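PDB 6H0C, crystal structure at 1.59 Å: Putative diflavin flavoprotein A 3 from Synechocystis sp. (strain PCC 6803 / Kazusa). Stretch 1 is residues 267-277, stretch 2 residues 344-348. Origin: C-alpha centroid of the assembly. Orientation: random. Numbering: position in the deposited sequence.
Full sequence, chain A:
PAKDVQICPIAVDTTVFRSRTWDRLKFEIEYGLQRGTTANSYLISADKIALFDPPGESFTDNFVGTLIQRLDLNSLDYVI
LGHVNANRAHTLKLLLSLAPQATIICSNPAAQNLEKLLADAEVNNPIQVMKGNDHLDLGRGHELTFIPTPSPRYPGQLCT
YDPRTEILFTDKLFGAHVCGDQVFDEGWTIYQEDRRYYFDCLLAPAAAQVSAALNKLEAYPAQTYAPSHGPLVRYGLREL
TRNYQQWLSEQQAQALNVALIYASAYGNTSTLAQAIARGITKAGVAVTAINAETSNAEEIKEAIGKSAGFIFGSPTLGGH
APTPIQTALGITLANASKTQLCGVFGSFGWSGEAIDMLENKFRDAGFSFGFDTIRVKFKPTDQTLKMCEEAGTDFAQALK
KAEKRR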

# COMPACT_ATOMS: atom_id res chain seq x y z
N GLY A 267 -8.37 6.50 1.04
CA GLY A 267 -9.38 7.39 1.59
C GLY A 267 -9.12 7.74 3.04
O GLY A 267 -8.23 7.15 3.68
N ASN A 268 -9.89 8.67 3.59
CA ASN A 268 -9.65 9.12 4.96
C ASN A 268 -9.78 8.00 5.99
O ASN A 268 -9.01 7.96 6.95
CB ASN A 268 -10.59 10.26 5.31
CG ASN A 268 -10.16 11.58 4.69
OD1 ASN A 268 -8.99 11.76 4.37
ND2 ASN A 268 -11.10 12.49 4.51
N THR A 269 -10.74 7.10 5.80
CA THR A 269 -10.94 6.02 6.75
C THR A 269 -9.74 5.08 6.71
O THR A 269 -9.31 4.57 7.74
CB THR A 269 -12.22 5.22 6.46
OG1 THR A 269 -13.37 6.03 6.75
CG2 THR A 269 -12.27 3.99 7.34
N SER A 270 -9.19 4.89 5.51
CA SER A 270 -8.02 4.04 5.37
C SER A 270 -6.82 4.65 6.10
O SER A 270 -6.07 3.94 6.77
CB SER A 270 -7.67 3.84 3.90
OG SER A 270 -6.40 3.21 3.80
N THR A 271 -6.65 5.96 5.97
CA THR A 271 -5.60 6.67 6.69
C THR A 271 -5.70 6.43 8.21
O THR A 271 -4.70 6.15 8.87
CB THR A 271 -5.65 8.17 6.37
OG1 THR A 271 -5.45 8.35 4.97
CG2 THR A 271 -4.58 8.93 7.14
N LEU A 272 -6.92 6.52 8.75
CA LEU A 272 -7.14 6.26 10.17
C LEU A 272 -6.73 4.84 10.50
O LEU A 272 -6.07 4.58 11.52
CB LEU A 272 -8.60 6.48 10.56
CG LEU A 272 -9.23 7.85 10.27
CD1 LEU A 272 -10.66 7.91 10.80
CD2 LEU A 272 -8.39 8.98 10.87
N ALA A 273 -7.12 3.92 9.62
CA ALA A 273 -6.89 2.50 9.84
C ALA A 273 -5.40 2.19 9.99
O ALA A 273 -5.02 1.39 10.85
CB ALA A 273 -7.49 1.68 8.70
N GLN A 274 -4.57 2.81 9.16
CA GLN A 274 -3.14 2.51 9.21
C GLN A 274 -2.56 3.03 10.52
O GLN A 274 -1.68 2.40 11.12
CB GLN A 274 -2.38 3.11 8.01
CG GLN A 274 -3.08 2.91 6.66
CD GLN A 274 -3.58 1.49 6.41
OE1 GLN A 274 -2.96 0.51 6.82
NE2 GLN A 274 -4.72 1.38 5.74
N ALA A 275 -3.08 4.17 10.97
CA ALA A 275 -2.63 4.75 12.24
C ALA A 275 -2.99 3.85 13.42
O ALA A 275 -2.15 3.58 14.29
CB ALA A 275 -3.22 6.14 12.43
N ILE A 276 -4.23 3.38 13.46
CA ILE A 276 -4.65 2.46 14.51
C ILE A 276 -3.83 1.17 14.49
O ILE A 276 -3.39 0.69 15.54
CB ILE A 276 -6.15 2.13 14.40
CG1 ILE A 276 -6.98 3.40 14.66
CG2 ILE A 276 -6.54 1.01 15.36
CD1 ILE A 276 -8.45 3.25 14.35
N ALA A 277 -3.61 0.61 13.31
CA ALA A 277 -2.83 -0.62 13.19
C ALA A 277 -1.43 -0.45 13.78
O ALA A 277 -0.92 -1.33 14.46
CB ALA A 277 -2.75 -1.06 11.74
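Stretch 2 344-348: VFGSF

A strand that packs against a helix presents every second side chain to it, and the rotamers of those few residues determine how the contact is filled. Stretch 2 illustrates the principle in five residues. Val344 to Phe348 form the last part of an extended strand, all extended, Gly346 being nearly flat at 175/166. It runs roughly antiparallel to the helix 268-277: the two N-to-C directions make an angle of 145°, and the axes approach to 7.1 Å. The nearest CA atoms are those of Thr269 and Gly346, 5.3 Å apart.

Alternation assigns the roles. Phe345 and Ser347 point their CA-to-CB bonds toward the helix, whereas those of Val344 (chi1 t) and Phe348 (chi1 p) point away and neither residue touches it. Gly346, between the two inward residues, has no side chain, and its backbone is covered by Leu272, whose CD1 reaches to 3.6 Å from Gly346 C.

Phe345 supplies the largest share of the buried surface. With chi1 at 68° (p) and chi2 at 100°, its ring lies among Thr269, Leu272, Ala273 and Ile276, residues of neighbouring turns that share one side of the helix. Ile276, itself m,t, extends CD1 over one face of the ring, 3.5 Å from the centroid of Phe345 and 16° off the normal, a CH-pi contact. At the edge, Thr269 O lies 3.6 Å from Phe345 CE1; this carbonyl is already engaged by Ala273 N in the helix. The methyl of Ala273 meets the ring, with Ala273 CB 3.6 Å from Phe345 CZ. Leu272 CB packs 3.8 Å from Phe345 CD1, while its m,t conformation carries CD1 toward Gly346 and Ser347.

Polar contacts gather near the helix start. Ser347 is also p (71°), which places its OG 3.4 Å from Thr269 OG1 in a weak hydrogen bond and 3.3 Å from Asn268 CB. Thr269 adopts m (-69°), so that OG1 serves this contact while CG2 stands 4.0 Å from Phe345 CE1: one branch meets the serine, the other the aromatic ring.

Two helical side chains without contact to the strand pair with each other. The CA-to-CB bonds of Ser270 (t) and Gln274 point away from the strand, and Gln274 folds back, m,m, so that NE2 donates to Ser270 OG at 3.2 Å. The resulting interface is small, 350 Å² in all, and centred on one aromatic ring.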

# COMPACT_ATOMS: atom_id res chain seq x y z
N VAL A 344 -14.63 0.51 16.96
CA VAL A 344 -15.23 1.14 15.79
C VAL A 344 -14.63 2.52 15.51
O VAL A 344 -14.47 3.33 16.42
CB VAL A 344 -16.76 1.28 15.96
CG1 VAL A 344 -17.38 1.93 14.73
CG2 VAL A 344 -17.40 -0.08 16.23
N PHE A 345 -14.30 2.79 14.24
CA PHE A 345 -13.82 4.12 13.85
C PHE A 345 -14.27 4.50 12.45
O PHE A 345 -14.75 3.66 11.68
CB PHE A 345 -12.30 4.19 13.92
CG PHE A 345 -11.60 3.34 12.89
CD1 PHE A 345 -11.10 3.90 11.72
CD2 PHE A 345 -11.42 1.97 13.10
CE1 PHE A 345 -10.44 3.11 10.78
CE2 PHE A 345 -10.77 1.18 12.16
CZ PHE A 345 -10.28 1.75 11.00
N GLY A 346 -14.10 5.77 12.12
CA GLY A 346 -14.42 6.24 10.78
C GLY A 346 -14.28 7.73 10.59
O GLY A 346 -14.17 8.49 11.56
N SER A 347 -14.29 8.16 9.33
CA SER A 347 -14.38 9.57 8.98
C SER A 347 -15.72 9.81 8.31
O SER A 347 -16.37 8.88 7.83
CB SER A 347 -13.26 9.99 8.04
OG SER A 347 -13.47 9.42 6.76
N PHE A 348 -16.13 11.07 8.27
CA PHE A 348 -17.34 11.43 7.55
C PHE A 348 -17.39 12.91 7.27
O PHE A 348 -16.66 13.69 7.89
CB PHE A 348 -18.57 11.00 8.35
CG PHE A 348 -18.60 11.55 9.73
CD1 PHE A 348 -19.37 12.66 10.03
CD2 PHE A 348 -17.86 10.96 10.74
CE1 PHE A 348 -19.41 13.17 11.31
CE2 PHE A 348 -17.90 11.46 12.02
CZ PHE A 348 -18.67 12.57 12.31